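Local structure of translation initiation factor eIF2b-like protein (Chaetomium thermophilum, 4ZEM) at residues Leu159-Glu162 with Val163-Ile167; Thr16-Leu19 with Arg20-Leu24; Leu208-Ala211 with Ala212-Arg216; Ile187-His190 with Pro191-Val195. The protein is the beta subunit of eIF2B, a heterodecameric complex that probably exchanges GDP for GTP on the translation initiation factor eIF2. All blocks are in the same frame, centred on the assembly; numbering follows the deposited sequence.

Interaction 1 of 4, residues Leu159-Glu162 with Val163-Ile167; sequences LRSE and VMDGI
Met164 lays its sulfur over one face of the Arg160 guanidinium. SD sits 4.0 Å above the plane, over the centre of the group. The same sulfur is 4.1 Å from Arg160 CZ. The two side chains lie side by side and point the same way. Arg160 leaves the backbone with CG anti to N and then bends at chi3 (90°), which turns the flat group across the Met164 thioether. Arg160 NH1 also makes a weak hydrogen bond to Ala58 O on helix 43-59, and Met164 packs on Ala58 and Arg54 of that helix.

A second pair lies elsewhere round the helix. Leu159 CD1 meets Val163 CG2 at 3.6 Å, the two side chains crossing at a slant. Val163 is buried, with Val57 and Ile100 against it. All these residues belong to the long alpha-helix 154-182, and both pairs have the i to i+4 spacing of one turn. Helices 43-59 and 88-104 pack against it here, so this is part of a helical bundle.

Four regular backbone bonds run under the side chains. Val163 N gives to Leu159 O at 2.9 Å, and Met164 N to Arg160 O at 3.1 Å. Asp165 N and Gly166 N bond to Ser161 O and Glu162 O in the same way. Glu162 OE2 and Asp165 OD2 are 4.7 Å apart on the exposed side, where their like charges would probably repel mildly.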
loop_
_atom_site.group_PDB
_atom_site.type_symbol
_atom_site.label_atom_id
_atom_site.label_comp_id
_atom_site.label_asym_id
_atom_site.label_seq_id
_atom_site.Cartn_x
_atom_site.Cartn_y
_atom_site.Cartn_z
ATOM N N LEU A 159 9.672 23.895 8.003
ATOM C CA LEU A 159 9.682 22.436 8.028
ATOM C C LEU A 159 8.271 21.910 7.809
ATOM O O LEU A 159 8.067 20.961 7.049
ATOM C CB LEU A 159 10.273 21.936 9.356
ATOM C CG LEU A 159 10.452 20.449 9.709
ATOM C CD1 LEU A 159 9.156 19.709 10.005
ATOM C CD2 LEU A 159 11.301 19.716 8.669
ATOM N N ARG A 160 7.302 22.555 8.454
ATOM C CA ARG A 160 5.903 22.163 8.352
ATOM C C ARG A 160 5.440 22.168 6.904
ATOM O O ARG A 160 4.780 21.235 6.452
ATOM C CB ARG A 160 5.024 23.100 9.182
ATOM C CG ARG A 160 3.555 22.706 9.239
ATOM C CD ARG A 160 2.731 23.812 9.880
ATOM N NE ARG A 160 2.241 24.744 8.872
ATOM C CZ ARG A 160 0.962 24.910 8.551
ATOM N NH1 ARG A 160 0.021 24.208 9.164
ATOM N NH2 ARG A 160 0.624 25.784 7.613
ATOM N N SER A 161 5.802 23.222 6.179
ATOM C CA SER A 161 5.415 23.367 4.782
ATOM C C SER A 161 6.012 22.271 3.912
ATOM O O SER A 161 5.341 21.714 3.043
ATOM C CB SER A 161 5.832 24.737 4.247
ATOM O OG SER A 161 5.632 24.801 2.846
ATOM N N GLU A 162 7.284 21.972 4.142
ATOM C CA GLU A 162 7.982 20.970 3.346
ATOM C C GLU A 162 7.453 19.554 3.601
ATOM O O GLU A 162 7.343 18.747 2.675
ATOM C CB GLU A 162 9.486 21.034 3.622
ATOM C CG GLU A 162 10.356 20.875 2.378
ATOM C CD GLU A 162 10.238 22.042 1.403
ATOM O OE1 GLU A 162 10.872 21.977 0.329
ATOM O OE2 GLU A 162 9.520 23.023 1.699
ATOM N N VAL A 163 7.128 19.256 4.857
ATOM C CA VAL A 163 6.584 17.950 5.216
ATOM C C VAL A 163 5.215 17.717 4.591
ATOM O O VAL A 163 4.940 16.634 4.068
ATOM C CB VAL A 163 6.480 17.780 6.745
ATOM C CG1 VAL A 163 5.651 16.550 7.097
ATOM C CG2 VAL A 163 7.863 17.690 7.359
ATOM N N MET A 164 4.363 18.736 4.630
ATOM C CA MET A 164 3.034 18.623 4.044
ATOM C C MET A 164 3.116 18.340 2.545
ATOM O O MET A 164 2.362 17.523 2.009
ATOM C CB MET A 164 2.236 19.908 4.290
ATOM C CG MET A 164 1.806 20.122 5.735
ATOM S SD MET A 164 0.988 21.712 6.038
ATOM C CE MET A 164 -0.426 21.592 4.949
ATOM N N ASP A 165 4.053 19.006 1.878
ATOM C CA ASP A 165 4.321 18.768 0.467
ATOM C C ASP A 165 4.729 17.315 0.206
ATOM O O ASP A 165 4.246 16.679 -0.737
ATOM C CB ASP A 165 5.391 19.742 -0.031
ATOM C CG ASP A 165 4.800 21.078 -0.461
ATOM O OD1 ASP A 165 3.562 21.157 -0.621
ATOM O OD2 ASP A 165 5.563 22.050 -0.633
ATOM N N GLY A 166 5.622 16.796 1.043
ATOM C CA GLY A 166 6.113 15.436 0.907
ATOM C C GLY A 166 4.998 14.424 1.087
ATOM O O GLY A 166 4.967 13.383 0.411
ATOM N N ILE A 167 4.083 14.724 2.007
ATOM C CA ILE A 167 2.929 13.865 2.245
ATOM C C ILE A 167 1.989 13.856 1.037
ATOM O O ILE A 167 1.392 12.824 0.720
ATOM C CB ILE A 167 2.162 14.293 3.510
ATOM C CG1 ILE A 167 3.066 14.158 4.740
ATOM C CG2 ILE A 167 0.923 13.431 3.707
ATOM C CD1 ILE A 167 2.343 14.382 6.056
#

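Interaction 2 of 4, residues Thr16-Leu19 with Arg20-Leu24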
loop_
_atom_site.group_PDB
_atom_site.type_symbol
_atom_site.label_atom_id
_atom_site.label_comp_id
_atom_site.label_asym_id
_atom_site.label_seq_id
_atom_site.Cartn_x
_atom_site.Cartn_y
_atom_site.Cartn_z
ATOM N N THR A 16 -13.411 13.444 3.332
ATOM C CA THR A 16 -12.292 14.107 2.668
ATOM C C THR A 16 -12.416 15.633 2.563
ATOM O O THR A 16 -11.419 16.341 2.710
ATOM C CB THR A 16 -12.081 13.530 1.255
ATOM O OG1 THR A 16 -11.931 12.108 1.344
ATOM C CG2 THR A 16 -10.831 14.114 0.615
ATOM N N LYS A 17 -13.617 16.153 2.319
ATOM C CA LYS A 17 -13.743 17.602 2.156
ATOM C C LYS A 17 -14.227 18.344 3.399
ATOM O O LYS A 17 -14.402 19.562 3.369
ATOM C CB LYS A 17 -14.665 17.943 0.984
ATOM C CG LYS A 17 -13.923 18.629 -0.151
ATOM C CD LYS A 17 -13.113 19.809 0.393
ATOM C CE LYS A 17 -12.732 20.801 -0.691
ATOM N NZ LYS A 17 -13.933 21.395 -1.343
ATOM N N SER A 18 -14.437 17.619 4.487
ATOM C CA SER A 18 -14.616 18.269 5.771
ATOM C C SER A 18 -13.259 18.400 6.445
ATOM O O SER A 18 -13.114 19.102 7.434
ATOM C CB SER A 18 -15.585 17.484 6.653
ATOM O OG SER A 18 -15.391 16.089 6.500
ATOM N N LEU A 19 -12.262 17.745 5.861
ATOM C CA LEU A 19 -10.930 17.638 6.451
ATOM C C LEU A 19 -10.307 18.991 6.811
ATOM O O LEU A 19 -9.804 19.182 7.922
ATOM C CB LEU A 19 -10.023 16.878 5.481
ATOM C CG LEU A 19 -8.875 16.054 6.044
ATOM C CD1 LEU A 19 -9.418 14.975 6.957
ATOM C CD2 LEU A 19 -8.091 15.437 4.900
ATOM N N ARG A 20 -10.343 19.924 5.866
ATOM C CA ARG A 20 -9.628 21.191 5.999
ATOM C C ARG A 20 -10.404 22.230 6.812
ATOM O O ARG A 20 -9.820 23.185 7.323
ATOM C CB ARG A 20 -9.250 21.732 4.617
ATOM C CG ARG A 20 -7.881 21.220 4.152
ATOM C CD ARG A 20 -7.895 20.649 2.745
ATOM N NE ARG A 20 -6.897 19.591 2.600
ATOM C CZ ARG A 20 -7.011 18.560 1.768
ATOM N NH1 ARG A 20 -8.079 18.448 0.991
ATOM N NH2 ARG A 20 -6.053 17.644 1.703
ATOM N N ASP A 21 -11.716 22.043 6.928
ATOM C CA ASP A 21 -12.545 22.905 7.776
ATOM C C ASP A 21 -13.261 22.161 8.900
ATOM O O ASP A 21 -14.390 22.498 9.262
ATOM C CB ASP A 21 -13.589 23.650 6.935
ATOM C CG ASP A 21 -12.964 24.601 5.929
ATOM O OD1 ASP A 21 -12.183 25.481 6.354
ATOM O OD2 ASP A 21 -13.265 24.485 4.720
ATOM N N GLN A 22 -12.638 21.092 9.381
ATOM C CA GLN A 22 -13.057 20.434 10.614
ATOM C C GLN A 22 -11.933 20.505 11.644
ATOM O O GLN A 22 -10.785 20.773 11.285
ATOM C CB GLN A 22 -13.470 19.002 10.339
ATOM C CG GLN A 22 -14.379 18.406 11.364
ATOM C CD GLN A 22 -14.871 17.054 10.921
ATOM O OE1 GLN A 22 -14.113 16.253 10.373
ATOM N NE2 GLN A 22 -16.163 16.808 11.102
ATOM N N SER A 23 -12.236 20.271 12.916
ATOM C CA SER A 23 -11.158 20.253 13.893
ATOM C C SER A 23 -10.389 18.946 13.738
ATOM O O SER A 23 -10.932 17.958 13.244
ATOM C CB SER A 23 -11.704 20.367 15.311
ATOM O OG SER A 23 -12.060 19.088 15.813
ATOM N N LEU A 24 -9.122 18.955 14.142
ATOM C CA LEU A 24 -8.217 17.850 13.847
ATOM C C LEU A 24 -8.755 16.592 14.515
ATOM O O LEU A 24 -8.823 15.522 13.905
ATOM C CB LEU A 24 -6.797 18.162 14.323
ATOM C CG LEU A 24 -5.793 17.013 14.379
ATOM C CD1 LEU A 24 -5.676 16.325 13.018
ATOM C CD2 LEU A 24 -4.448 17.529 14.845
#
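The backbone turns sharply after Ser18, whose O receives a weak hydrogen bond from Asp21 N at 3.3 Å, and a type I beta turn follows from Leu19 to Gln22. The turn joins helix 12-18 to helix 24-37. Gln22 CB lies against Ser18 O. Gln22 then runs extended, with CG anti to the backbone N (chi1 -158°). This carries its amide back alongside Ser18, where OE1 stops 4.1 Å from Ser18 OG. Each of these two polar atoms has a nearer partner. Ser18 OG is hydrogen-bonded to Thr14 O and Trp15 O in the preceding helical turn, and Gln22 OE1 weakly to Ser27 OG.

Leu19 is the buried residue of the turn. It faces Gln51 and Gln55 of helix 43-59 and Ser27 of helix 24-37. Its CD2 methyl lies over one face of the Arg20 guanidinium, 4.4 Å from Arg20 NH2. The Arg20 chain bends at chi2 (130°), which folds it back beside the leucine. Its NH1 then comes within 4.3 Å of Thr16 O, a long approach that is oblique to the guanidinium plane. The charged end of Arg20 also lies near Arg54, and these like charges would be expected to repel.

Ser23 stands at the N-cap of helix 24-37, and its OG is hydrogen-bonded to the backbone N of Ala26.

Interaction 3 of 4, residues Leu208-Ala211 with Ala212-Arg216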
loop_
_atom_site.group_PDB
_atom_site.type_symbol
_atom_site.label_atom_id
_atom_site.label_comp_id
_atom_site.label_asym_id
_atom_site.label_seq_id
_atom_site.Cartn_x
_atom_site.Cartn_y
_atom_site.Cartn_z
ATOM N N LEU A 208 -4.763 -6.231 -15.859
ATOM C CA LEU A 208 -5.271 -7.055 -16.950
ATOM C C LEU A 208 -5.876 -6.222 -18.077
ATOM O O LEU A 208 -5.632 -6.487 -19.258
ATOM C CB LEU A 208 -6.310 -8.043 -16.428
ATOM C CG LEU A 208 -5.764 -9.099 -15.470
ATOM C CD1 LEU A 208 -6.909 -9.938 -14.912
ATOM C CD2 LEU A 208 -4.707 -9.971 -16.150
ATOM N N VAL A 209 -6.653 -5.208 -17.705
ATOM C CA VAL A 209 -7.286 -4.321 -18.676
ATOM C C VAL A 209 -6.252 -3.564 -19.513
ATOM O O VAL A 209 -6.418 -3.415 -20.727
ATOM C CB VAL A 209 -8.246 -3.324 -17.966
ATOM C CG1 VAL A 209 -8.573 -2.126 -18.846
ATOM C CG2 VAL A 209 -9.511 -4.051 -17.526
ATOM N N LYS A 210 -5.179 -3.115 -18.868
ATOM C CA LYS A 210 -4.110 -2.403 -19.558
ATOM C C LYS A 210 -3.419 -3.358 -20.531
ATOM O O LYS A 210 -3.139 -3.003 -21.678
ATOM C CB LYS A 210 -3.103 -1.832 -18.555
ATOM C CG LYS A 210 -2.317 -0.609 -19.042
ATOM C CD LYS A 210 -1.307 -0.892 -20.125
ATOM C CE LYS A 210 -0.536 0.375 -20.459
ATOM N NZ LYS A 210 -1.439 1.500 -20.809
ATOM N N ALA A 211 -3.157 -4.573 -20.061
ATOM C CA ALA A 211 -2.486 -5.577 -20.871
ATOM C C ALA A 211 -3.310 -5.892 -22.117
ATOM O O ALA A 211 -2.767 -6.059 -23.210
ATOM C CB ALA A 211 -2.247 -6.841 -20.050
ATOM N N ALA A 212 -4.627 -5.930 -21.944
ATOM C CA ALA A 212 -5.555 -6.220 -23.032
ATOM C C ALA A 212 -5.433 -5.196 -24.157
ATOM O O ALA A 212 -5.676 -5.516 -25.323
ATOM C CB ALA A 212 -6.980 -6.265 -22.511
ATOM N N SER A 213 -5.098 -3.959 -23.799
ATOM C CA SER A 213 -4.932 -2.894 -24.786
ATOM C C SER A 213 -3.725 -3.162 -25.678
ATOM O O SER A 213 -3.628 -2.607 -26.761
ATOM C CB SER A 213 -4.783 -1.522 -24.118
ATOM O OG SER A 213 -3.511 -1.375 -23.508
ATOM N N LYS A 214 -2.759 -3.940 -25.188
ATOM C CA LYS A 214 -1.548 -4.195 -25.967
ATOM C C LYS A 214 -1.253 -5.652 -26.278
ATOM O O LYS A 214 -0.262 -5.955 -26.933
ATOM C CB LYS A 214 -0.354 -3.600 -25.239
ATOM C CG LYS A 214 -0.525 -2.131 -24.952
ATOM C CD LYS A 214 0.774 -1.503 -24.542
ATOM C CE LYS A 214 0.636 -0.000 -24.473
ATOM N NZ LYS A 214 1.640 0.577 -23.551
ATOM N N ARG A 215 -2.093 -6.556 -25.793
ATOM C CA ARG A 215 -1.844 -7.981 -25.966
ATOM C C ARG A 215 -3.134 -8.744 -26.206
ATOM O O ARG A 215 -4.197 -8.365 -25.709
ATOM C CB ARG A 215 -1.136 -8.564 -24.732
ATOM C CG ARG A 215 0.266 -8.054 -24.503
ATOM C CD ARG A 215 1.242 -8.892 -25.276
ATOM N NE ARG A 215 2.621 -8.556 -24.959
ATOM C CZ ARG A 215 3.334 -7.662 -25.629
ATOM N NH1 ARG A 215 2.796 -7.024 -26.657
ATOM N NH2 ARG A 215 4.590 -7.419 -25.280
ATOM N N ARG A 216 -3.028 -9.845 -26.941
ATOM C CA ARG A 216 -4.160 -10.734 -27.134
ATOM C C ARG A 216 -3.897 -11.992 -26.307
ATOM O O ARG A 216 -2.933 -12.711 -26.565
ATOM C CB ARG A 216 -4.338 -11.071 -28.616
ATOM C CG ARG A 216 -5.586 -11.867 -28.955
ATOM C CD ARG A 216 -5.295 -12.956 -29.983
ATOM N NE ARG A 216 -4.300 -13.913 -29.499
ATOM C CZ ARG A 216 -3.209 -14.276 -30.163
ATOM N NH1 ARG A 216 -2.943 -13.754 -31.353
ATOM N NH2 ARG A 216 -2.379 -15.161 -29.630
#
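Ser213 holds OG between its backbone N and carbonyl carbon (chi1 73°), which turns the hydroxyl back onto Lys210 O. OG gives that oxygen a hydrogen bond, whose modelled length of 2.5 Å is doubtful at this resolution. Ser213 N adds a weak bond to the same oxygen. This is the C-terminal end of helix 202-214, the helix of a beta-alpha-beta unit between strands 194-198 and 218-222 of a Rossmann-like sheet. Ala212 N still makes a regular helical bond to Leu208 O, at 2.9 Å. Two residues further on, the pattern tightens: Lys214 N bonds to Ala211 O at 2.9 Å, three residues back. It arrives from well above the carbonyl plane. Arg215 N reaches the same oxygen only weakly.

Two small side chains fit between neighbours. Ala211 packs on Ile189 and Phe217, and Ala212 on Ala246 and Val248.

On the exposed side Lys210 bends at chi2 (-70°) and crosses the extended chain of Lys214. Lys210 CE comes 3.8 Å from Lys214 NZ, and the two ammonium nitrogens are 4.2 Å apart. A salt bridge from Lys214 NZ to Glu186 OE2 probably offsets this repulsion.

Arg215 CB rests 3.4 Å from Ala211 O, and its NE is hydrogen-bonded to Ile189 O. The chain bends at chi2, and NH1 curls back to Lys214 O at 3.3 Å, standing 37° out of that carbonyl plane.

Interaction 4 of 4, residues Ile187-His190 with Pro191-Val195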
loop_
_atom_site.group_PDB
_atom_site.type_symbol
_atom_site.label_atom_id
_atom_site.label_comp_id
_atom_site.label_asym_id
_atom_site.label_seq_id
_atom_site.Cartn_x
_atom_site.Cartn_y
_atom_site.Cartn_z
ATOM N N ILE A 187 5.324 -6.321 -20.628
ATOM C CA ILE A 187 6.518 -7.085 -20.289
ATOM C C ILE A 187 6.176 -8.432 -19.642
ATOM O O ILE A 187 6.821 -9.442 -19.915
ATOM C CB ILE A 187 7.447 -6.272 -19.359
ATOM C CG1 ILE A 187 8.017 -5.077 -20.122
ATOM C CG2 ILE A 187 8.586 -7.130 -18.830
ATOM C CD1 ILE A 187 8.868 -4.169 -19.280
ATOM N N GLN A 188 5.177 -8.436 -18.763
ATOM C CA GLN A 188 4.773 -9.655 -18.065
ATOM C C GLN A 188 3.903 -10.609 -18.877
ATOM O O GLN A 188 4.069 -11.826 -18.768
ATOM C CB GLN A 188 4.054 -9.298 -16.763
ATOM C CG GLN A 188 5.010 -9.005 -15.626
ATOM C CD GLN A 188 5.915 -10.185 -15.339
ATOM O OE1 GLN A 188 5.440 -11.301 -15.135
ATOM N NE2 GLN A 188 7.224 -9.948 -15.338
ATOM N N ILE A 189 2.979 -10.071 -19.671
ATOM C CA ILE A 189 2.090 -10.901 -20.487
ATOM C C ILE A 189 2.434 -10.901 -21.972
ATOM O O ILE A 189 2.605 -9.846 -22.586
ATOM C CB ILE A 189 0.620 -10.483 -20.336
ATOM C CG1 ILE A 189 0.135 -10.825 -18.936
ATOM C CG2 ILE A 189 -0.267 -11.232 -21.317
ATOM C CD1 ILE A 189 -0.122 -9.644 -18.134
ATOM N N HIS A 190 2.500 -12.099 -22.543
ATOM C CA HIS A 190 2.849 -12.273 -23.946
ATOM C C HIS A 190 1.644 -12.752 -24.750
ATOM O O HIS A 190 0.682 -13.268 -24.178
ATOM C CB HIS A 190 4.029 -13.246 -24.061
ATOM C CG HIS A 190 5.154 -12.916 -23.133
ATOM N ND1 HIS A 190 5.492 -13.711 -22.058
ATOM C CD2 HIS A 190 5.993 -11.853 -23.092
ATOM C CE1 HIS A 190 6.503 -13.162 -21.408
ATOM N NE2 HIS A 190 6.825 -12.033 -22.015
ATOM N N PRO A 191 1.680 -12.565 -26.080
ATOM C CA PRO A 191 0.562 -13.010 -26.922
ATOM C C PRO A 191 0.234 -14.487 -26.727
ATOM O O PRO A 191 1.142 -15.320 -26.681
ATOM C CB PRO A 191 1.078 -12.745 -28.341
ATOM C CG PRO A 191 1.987 -11.560 -28.162
ATOM C CD PRO A 191 2.697 -11.838 -26.864
ATOM N N GLY A 192 -1.057 -14.793 -26.596
ATOM C CA GLY A 192 -1.518 -16.158 -26.426
ATOM C C GLY A 192 -1.381 -16.709 -25.013
ATOM O O GLY A 192 -1.683 -17.877 -24.765
ATOM N N ASP A 193 -0.945 -15.871 -24.079
ATOM C CA ASP A 193 -0.764 -16.317 -22.699
ATOM C C ASP A 193 -2.082 -16.762 -22.080
ATOM O O ASP A 193 -3.141 -16.174 -22.327
ATOM C CB ASP A 193 -0.165 -15.202 -21.835
ATOM C CG ASP A 193 1.334 -15.329 -21.660
ATOM O OD1 ASP A 193 1.940 -16.238 -22.267
ATOM O OD2 ASP A 193 1.903 -14.502 -20.914
ATOM N N TYR A 194 -1.998 -17.799 -21.259
ATOM C CA TYR A 194 -3.114 -18.214 -20.424
ATOM C C TYR A 194 -2.783 -17.777 -19.008
ATOM O O TYR A 194 -1.903 -18.352 -18.360
ATOM C CB TYR A 194 -3.317 -19.720 -20.520
ATOM C CG TYR A 194 -4.384 -20.112 -21.503
ATOM C CD1 TYR A 194 -5.472 -20.890 -21.115
ATOM C CD2 TYR A 194 -4.278 -19.748 -22.841
ATOM C CE1 TYR A 194 -6.438 -21.272 -22.035
ATOM C CE2 TYR A 194 -5.251 -20.102 -23.763
ATOM C CZ TYR A 194 -6.322 -20.866 -23.358
ATOM O OH TYR A 194 -7.269 -21.222 -24.287
ATOM N N VAL A 195 -3.490 -16.755 -18.537
ATOM C CA VAL A 195 -3.165 -16.127 -17.263
ATOM C C VAL A 195 -4.217 -16.443 -16.219
ATOM O O VAL A 195 -5.388 -16.082 -16.362
ATOM C CB VAL A 195 -3.049 -14.588 -17.415
ATOM C CG1 VAL A 195 -2.797 -13.926 -16.072
ATOM C CG2 VAL A 195 -1.954 -14.235 -18.409
#
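Asp193 OD2 is gripped by the backbone N of His190 and by the ammonium of Lys267. The His190 N bond is 3.0 Å long and straight, with an N-H...O angle of 180°. It meets OD2 from above the carboxylate plane, 72° out of it. Lys267 NZ makes a salt bridge with OD2 and a hydrogen bond with Gln188 O, so one lysine ties the end of helix 185-188 to the aspartate. Asp193 is buried, and the lysine charge would be expected to favour its ionised form.

The backbone answers in the other direction. Asp193 N gives a hydrogen bond to His190 O at 3.1 Å, closing a type II beta turn from His190 to Asp193. Gly192 takes the positive phi (80°) of the third turn position. The turn leads into strand 194-198, an inner parallel strand of the Rossmann-like sheet, bonded to strand 218-222 and lying beside strand 267-271.

The His190 side chain runs beside that of Asp193, pointing the same way, with ring and carboxylate steeply inclined. Its ND1 remains 3.8 Å from OD2. Gln188 O stands 3.8 Å above one face of the ring, offset toward the rim.

Ile189 touches two partners with different branches. CG2, anti to the backbone N, lies 3.9 Å from Asp193 OD2. CG1 reaches Val195 CG2 at 4.0 Å, and these two side chains cross at about a right angle. Phe217 packs on both Ile189 and Val195, while Phe207 and Ala211 of helix 202-214 cover Ile189.

How the interactions relate
The four contacts form two groups. Interactions 1 and 2 lie in the helical N-terminal part, their centres 18 Å apart and their nearest atoms about 7 Å apart. They do not touch, but helix 43-59 packs against both, and Arg54 lies near Met164 and Arg20 alike. Interactions 3 and 4 belong to the Rossmann-like part. Their centres are only 9 Å apart, and they touch directly: Arg216 O is 2.8 Å from Gly192 N, a probable hydrogen bond, and Arg215 CD packs 3.6 Å from Pro191 CD. The groups are far apart. The centres of interactions 2 and 4 are 46 Å apart, on opposite sides of the chain's centre.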